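Local coordinates for conserved protein (Methanothermobacter thermautotrophicus, PDB 1I36) that is of unknown function but binds NADP and resembles the 3-hydroxyacid dehydrogenases in structure, so it may be an NADP-dependent oxidoreductase, at the interface of chains A and B. Coordinates in Å, arbitrary orientation; residue numbers count along the deposited sequence, not the author numbering. Chains: chain A/B, Conserved hypothetical protein MTH1747.

Contact 1: the interface of chains A and B. Residues chain A 169, 172, 238; chain B 168-169, 172, 238, 242.
A:Leu172 reaches across to B:Gly168, B:Val169 and B:Met238 at the centre of a helical, two-fold symmetric interface. The fold resembles that of 3-hydroxyacid dehydrogenases, which typically pair through their helical C-terminal domains. The long helices 154-182 of both chains meet here, flanked by the helices that start at Met238. The two branches of A:Leu172 do different work. CD1 of A:Leu172 presses on the backbone of the other long helix, 3.5 Å from the carbonyl carbon C of B:Gly168. Glycine has no side chain there to hold the methyl off. CD2 of A:Leu172 turns to the B:Met238 side chain, which it crosses at about a right angle, with the methyl CE of B:Met238 3.6 Å away. Both methionines are bent at chi2 and chi3. The methyl carbons CE of A:Met238 and B:Met238 meet at 3.8 Å, and these two side chains also cross nearly at right angles. CE of A:Met238 also lies 3.9 Å from CG1 of B:Ile242. B:Leu172 has a different rotamer from its twin, with CG anti to the backbone N (chi1 178°, against -70° in A:Leu172). CD2 of B:Leu172 packs 3.7 Å from CG2 of A:Val169, and the two side chains are nearly perpendicular.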
loop_
_atom_site.group_PDB
_atom_site.type_symbol
_atom_site.label_atom_id
_atom_site.label_comp_id
_atom_site.label_asym_id
_atom_site.label_seq_id
_atom_site.Cartn_x
_atom_site.Cartn_y
_atom_site.Cartn_z
ATOM N N VAL A 169 -4.462 0.513 -2.125
ATOM C CA VAL A 169 -4.027 -0.051 -0.839
ATOM C C VAL A 169 -5.244 -0.522 -0.025
ATOM O O VAL A 169 -5.190 -1.567 0.646
ATOM C CB VAL A 169 -3.217 0.999 -0.030
ATOM C CG1 VAL A 169 -2.984 0.533 1.415
ATOM C CG2 VAL A 169 -1.883 1.260 -0.729
ATOM N N LEU A 172 -6.325 -3.773 -1.508
ATOM C CA LEU A 172 -5.335 -4.816 -1.216
ATOM C C LEU A 172 -5.484 -5.248 0.243
ATOM O O LEU A 172 -5.462 -6.449 0.564
ATOM C CB LEU A 172 -3.910 -4.307 -1.459
ATOM C CG LEU A 172 -3.493 -4.048 -2.910
ATOM C CD1 LEU A 172 -2.206 -3.205 -2.947
ATOM C CD2 LEU A 172 -3.273 -5.379 -3.681
ATOM N N MET A 238 -3.492 -2.255 -12.642
ATOM C CA MET A 238 -4.104 -2.403 -11.323
ATOM C C MET A 238 -5.563 -1.950 -11.118
ATOM O O MET A 238 -6.330 -2.622 -10.420
ATOM C CB MET A 238 -3.189 -1.780 -10.249
ATOM C CG MET A 238 -1.785 -2.380 -10.156
ATOM S SD MET A 238 -1.807 -4.086 -9.502
ATOM C CE MET A 238 -2.068 -3.770 -7.784
ATOM N N GLY B 168 1.778 -6.630 -3.262
ATOM C CA GLY B 168 0.731 -5.908 -3.959
ATOM C C GLY B 168 0.974 -4.402 -3.860
ATOM O O GLY B 168 0.863 -3.698 -4.852
ATOM N N VAL B 169 1.342 -3.919 -2.675
ATOM C CA VAL B 169 1.595 -2.492 -2.477
ATOM C C VAL B 169 2.783 -2.057 -3.352
ATOM O O VAL B 169 2.768 -0.971 -3.942
ATOM C CB VAL B 169 1.849 -2.179 -0.976
ATOM C CG1 VAL B 169 2.419 -0.760 -0.779
ATOM C CG2 VAL B 169 0.567 -2.341 -0.208
ATOM N N LEU B 172 1.576 -1.679 -6.899
ATOM C CA LEU B 172 0.735 -0.488 -6.980
ATOM C C LEU B 172 1.612 0.783 -7.018
ATOM O O LEU B 172 1.373 1.712 -7.826
ATOM C CB LEU B 172 -0.200 -0.454 -5.779
ATOM C CG LEU B 172 -1.139 0.748 -5.658
ATOM C CD1 LEU B 172 -2.128 0.752 -6.834
ATOM C CD2 LEU B 172 -1.870 0.677 -4.337
ATOM N N MET B 238 -7.035 -9.587 -6.645
ATOM C CA MET B 238 -5.792 -8.842 -6.833
ATOM C C MET B 238 -4.555 -9.512 -7.418
ATOM O O MET B 238 -3.830 -8.890 -8.209
ATOM C CB MET B 238 -5.399 -8.110 -5.539
ATOM C CG MET B 238 -6.454 -7.144 -4.992
ATOM S SD MET B 238 -6.926 -5.893 -6.219
ATOM C CE MET B 238 -5.353 -5.273 -6.662
ATOM N N ILE B 242 -1.419 -7.961 -10.041
ATOM C CA ILE B 242 -0.084 -7.853 -9.459
ATOM C C ILE B 242 0.922 -8.631 -10.289
ATOM O O ILE B 242 2.022 -8.148 -10.576
ATOM C CB ILE B 242 -0.073 -8.368 -7.979
ATOM C CG1 ILE B 242 -0.982 -7.478 -7.111
ATOM C CG2 ILE B 242 1.349 -8.284 -7.414
ATOM C CD1 ILE B 242 -1.363 -8.122 -5.772
#

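Contact 2: the interface of chains A and B. Residues chain A 161, 230, 233-234; chain B 175, 178-180.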
loop_
_atom_site.group_PDB
_atom_site.type_symbol
_atom_site.label_atom_id
_atom_site.label_comp_id
_atom_site.label_asym_id
_atom_site.label_seq_id
_atom_site.Cartn_x
_atom_site.Cartn_y
_atom_site.Cartn_z
ATOM N N LEU A 161 -3.222 10.654 -8.867
ATOM C CA LEU A 161 -2.232 9.612 -8.567
ATOM C C LEU A 161 -2.241 9.225 -7.097
ATOM O O LEU A 161 -2.157 8.031 -6.765
ATOM C CB LEU A 161 -0.845 10.041 -9.027
ATOM C CG LEU A 161 -0.769 10.024 -10.559
ATOM C CD1 LEU A 161 0.486 10.723 -11.049
ATOM C CD2 LEU A 161 -0.804 8.583 -11.059
ATOM N N LEU A 230 -5.659 7.595 -15.433
ATOM C CA LEU A 230 -4.412 6.886 -15.622
ATOM C C LEU A 230 -4.220 6.502 -17.091
ATOM O O LEU A 230 -3.094 6.482 -17.582
ATOM C CB LEU A 230 -4.378 5.607 -14.775
ATOM C CG LEU A 230 -3.877 5.700 -13.348
ATOM C CD1 LEU A 230 -3.924 4.277 -12.750
ATOM C CD2 LEU A 230 -2.417 6.257 -13.357
ATOM N N VAL A 233 -2.227 8.619 -19.550
ATOM C CA VAL A 233 -0.767 8.595 -19.471
ATOM C C VAL A 233 -0.084 7.237 -19.691
ATOM O O VAL A 233 1.001 7.174 -20.286
ATOM C CB VAL A 233 -0.307 9.297 -18.138
ATOM C CG1 VAL A 233 -1.063 8.778 -16.986
ATOM C CG2 VAL A 233 1.162 9.131 -17.898
ATOM N N ILE A 234 -0.688 6.151 -19.205
ATOM C CA ILE A 234 -0.105 4.802 -19.369
ATOM C C ILE A 234 -1.209 3.791 -19.740
ATOM O O ILE A 234 -2.347 4.175 -19.985
ATOM C CB ILE A 234 0.547 4.302 -18.031
ATOM C CG1 ILE A 234 -0.508 4.219 -16.924
ATOM C CG2 ILE A 234 1.615 5.267 -17.550
ATOM C CD1 ILE A 234 -0.053 3.464 -15.629
ATOM N N GLU B 175 3.288 1.125 -10.514
ATOM C CA GLU B 175 2.401 1.623 -11.550
ATOM C C GLU B 175 2.112 3.112 -11.324
ATOM O O GLU B 175 2.251 3.911 -12.241
ATOM C CB GLU B 175 1.115 0.811 -11.629
ATOM C CG GLU B 175 0.181 1.325 -12.696
ATOM C CD GLU B 175 -0.796 0.304 -13.159
ATOM O OE1 GLU B 175 -1.835 0.115 -12.495
ATOM O OE2 GLU B 175 -0.553 -0.277 -14.229
ATOM N N THR B 178 5.241 5.129 -12.251
ATOM C CA THR B 178 5.613 5.154 -13.660
ATOM C C THR B 178 4.760 6.194 -14.360
ATOM O O THR B 178 5.214 6.865 -15.285
ATOM C CB THR B 178 5.516 3.766 -14.381
ATOM O OG1 THR B 178 4.163 3.284 -14.382
ATOM C CG2 THR B 178 6.379 2.764 -13.688
ATOM N N ALA B 179 3.506 6.319 -13.934
ATOM C CA ALA B 179 2.621 7.330 -14.522
ATOM C C ALA B 179 3.124 8.713 -14.092
ATOM O O ALA B 179 3.250 9.620 -14.912
ATOM C CB ALA B 179 1.158 7.102 -14.072
ATOM N N ALA B 180 3.493 8.851 -12.817
ATOM C CA ALA B 180 3.989 10.113 -12.296
ATOM C C ALA B 180 5.263 10.488 -13.050
ATOM O O ALA B 180 5.459 11.656 -13.397
ATOM C CB ALA B 180 4.293 9.986 -10.818
#
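The C-terminal part of helix 154-182 of chain B meets three elements of chain A: an earlier turn of chain A's own helix 154-182, the end of helix 216-231, and the loop that follows it. B:Ala179 is the meeting point. The methyl CB of B:Ala179 lies 3.7 Å from CD2 of A:Leu230 and 3.9 Å from CD2 of A:Leu161. CG2 of A:Val233 rests 3.7 Å from the backbone O of B:Ala179. The other branch of A:Leu161, CD1, reaches CA of B:Ala180 at 3.8 Å. A:Ile234 straddles the helix surface with two arms. CG2 sits over CA of B:Ala179. CG1 stands between the backbone N and the carbonyl carbon (chi1 61°), and the chain runs on extended to put CD1 of A:Ile234 3.6 Å from CG of B:Glu175. It thus touches the aliphatic stem of the glutamate. Within chain B, the hydroxyl OG1 of B:Thr178 donates to the backbone O of B:Glu175 at 2.9 Å. Putting an alanine at A:Ile234 would probably leave the stem of B:Glu175 without its apolar cover and open a gap beside B:Ala179. The patch fastens the loop after helix 216-231 to the partner's long helix and so helps hold the two chains together.

Contact 3: the interface of chains A and B. Residues chain A 183, 185, 189; chain B 154, 157-158, 161, 229.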
loop_
_atom_site.group_PDB
_atom_site.type_symbol
_atom_site.label_atom_id
_atom_site.label_comp_id
_atom_site.label_asym_id
_atom_site.label_seq_id
_atom_site.Cartn_x
_atom_site.Cartn_y
_atom_site.Cartn_z
ATOM N N LEU A 183 -9.562 -17.682 7.865
ATOM C CA LEU A 183 -8.661 -18.611 8.522
ATOM C C LEU A 183 -8.593 -18.320 10.009
ATOM O O LEU A 183 -7.971 -19.064 10.768
ATOM C CB LEU A 183 -7.255 -18.521 7.894
ATOM C CG LEU A 183 -7.108 -18.972 6.437
ATOM C CD1 LEU A 183 -5.721 -18.610 5.882
ATOM C CD2 LEU A 183 -7.349 -20.498 6.351
ATOM N N LEU A 185 -7.208 -15.599 11.226
ATOM C CA LEU A 185 -5.891 -14.991 11.437
ATOM C C LEU A 185 -5.778 -13.470 11.203
ATOM O O LEU A 185 -4.667 -12.927 11.169
ATOM C CB LEU A 185 -4.886 -15.682 10.505
ATOM C CG LEU A 185 -4.811 -17.213 10.629
ATOM C CD1 LEU A 185 -3.868 -17.798 9.557
ATOM C CD2 LEU A 185 -4.311 -17.544 12.026
ATOM N N VAL A 189 -2.313 -11.180 11.235
ATOM C CA VAL A 189 -1.797 -10.511 10.055
ATOM C C VAL A 189 -1.645 -9.016 10.345
ATOM O O VAL A 189 -0.608 -8.428 10.048
ATOM C CB VAL A 189 -2.685 -10.754 8.837
ATOM C CG1 VAL A 189 -2.167 -9.932 7.627
ATOM C CG2 VAL A 189 -2.656 -12.275 8.491
ATOM N N ASP B 154 -0.919 -22.314 9.858
ATOM C CA ASP B 154 -1.256 -20.941 10.260
ATOM C C ASP B 154 -0.094 -19.940 10.250
ATOM O O ASP B 154 -0.266 -18.827 9.764
ATOM C CB ASP B 154 -1.956 -20.896 11.617
ATOM C CG ASP B 154 -3.344 -21.528 11.590
ATOM O OD1 ASP B 154 -3.915 -21.766 10.527
ATOM O OD2 ASP B 154 -3.873 -21.789 12.663
ATOM N N ALA B 157 0.828 -19.290 6.766
ATOM C CA ALA B 157 -0.231 -18.506 6.139
ATOM C C ALA B 157 -0.081 -17.008 6.510
ATOM O O ALA B 157 -0.274 -16.144 5.670
ATOM C CB ALA B 157 -1.663 -19.044 6.560
ATOM N N ILE B 158 0.252 -16.704 7.763
ATOM C CA ILE B 158 0.387 -15.314 8.202
ATOM C C ILE B 158 1.539 -14.678 7.444
ATOM O O ILE B 158 1.453 -13.546 6.965
ATOM C CB ILE B 158 0.646 -15.228 9.732
ATOM C CG1 ILE B 158 -0.577 -15.720 10.507
ATOM C CG2 ILE B 158 1.056 -13.813 10.122
ATOM C CD1 ILE B 158 -0.278 -16.028 12.012
ATOM N N LEU B 161 0.380 -14.162 3.802
ATOM C CA LEU B 161 -0.600 -13.083 3.714
ATOM C C LEU B 161 0.042 -11.718 3.874
ATOM O O LEU B 161 -0.367 -10.776 3.209
ATOM C CB LEU B 161 -1.726 -13.250 4.738
ATOM C CG LEU B 161 -2.719 -14.385 4.467
ATOM C CD1 LEU B 161 -3.513 -14.731 5.695
ATOM C CD2 LEU B 161 -3.626 -14.036 3.344
ATOM N N MET B 229 -3.132 -20.236 -2.525
ATOM C CA MET B 229 -3.562 -20.312 -1.133
ATOM C C MET B 229 -4.844 -19.510 -0.875
ATOM O O MET B 229 -5.751 -19.979 -0.181
ATOM C CB MET B 229 -2.439 -19.897 -0.185
ATOM C CG MET B 229 -2.224 -18.426 -0.053
ATOM S SD MET B 229 -2.353 -17.895 1.661
ATOM C CE MET B 229 -4.085 -17.881 1.858
HETATM O O HOH W 1 -7.053 -21.712 10.094
HETATM O O HOH W 2 -6.451 -19.933 13.103
#
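A:Leu185 makes apolar contacts with the first turns of helix 154-182 of chain B. CD1 of A:Leu185 lies 3.9 Å from the methyl CB of B:Ala157 and 4.0 Å from CG1 of B:Ile158. The same methyl touches the backbone O of B:Asp154. CD2 faces CB and CG of that aspartate, and the two side chains cross at about a right angle. A:Leu183 packs more loosely, with its CD1 4.1 Å from CB of B:Ala157. B:Met229 lies at the margin of this group. Further along the helix, A:Val189 meets B:Leu161, again almost perpendicular. A chi1 of 175° turns CG1 of A:Val189 anti to the backbone N and leaves CG2 anti to the carbonyl carbon, where this CG2 lies 3.8 Å from CD1 of B:Leu161. A polar link runs through water. Two waters each lie 2.9 Å from the backbone O of A:Leu183. Water 1 is 3.2 Å from the carboxylate oxygen OD1 of B:Asp154, and water 2 is equally far from OD2, the other oxygen. The pair bridges both carboxylate oxygens to one carbonyl. The patch seats the loop before helix 186-194, and the start of that helix, against the partner's long helix. It probably steadies the outer part of the dimer.

Helix 154-182 runs through all three contacts and is the element they share. Contact 1 lies between the others, about 14 Å from contact 2 and 18 Å from contact 3, measured between C-alpha centres. Contacts 2 and 3 are about 32 Å apart. Chain B gives the beginning of this helix to contact 3, its middle to contact 1 and its end to contact 2. Leu161 serves contact 2 from chain A and contact 3 from chain B. Contacts 2 and 3 recur with the chains exchanged, while contact 1 straddles the two-fold. The helix is gripped along much of its length, which fits a stable dimer, as does the interchain disulfide of Cys241.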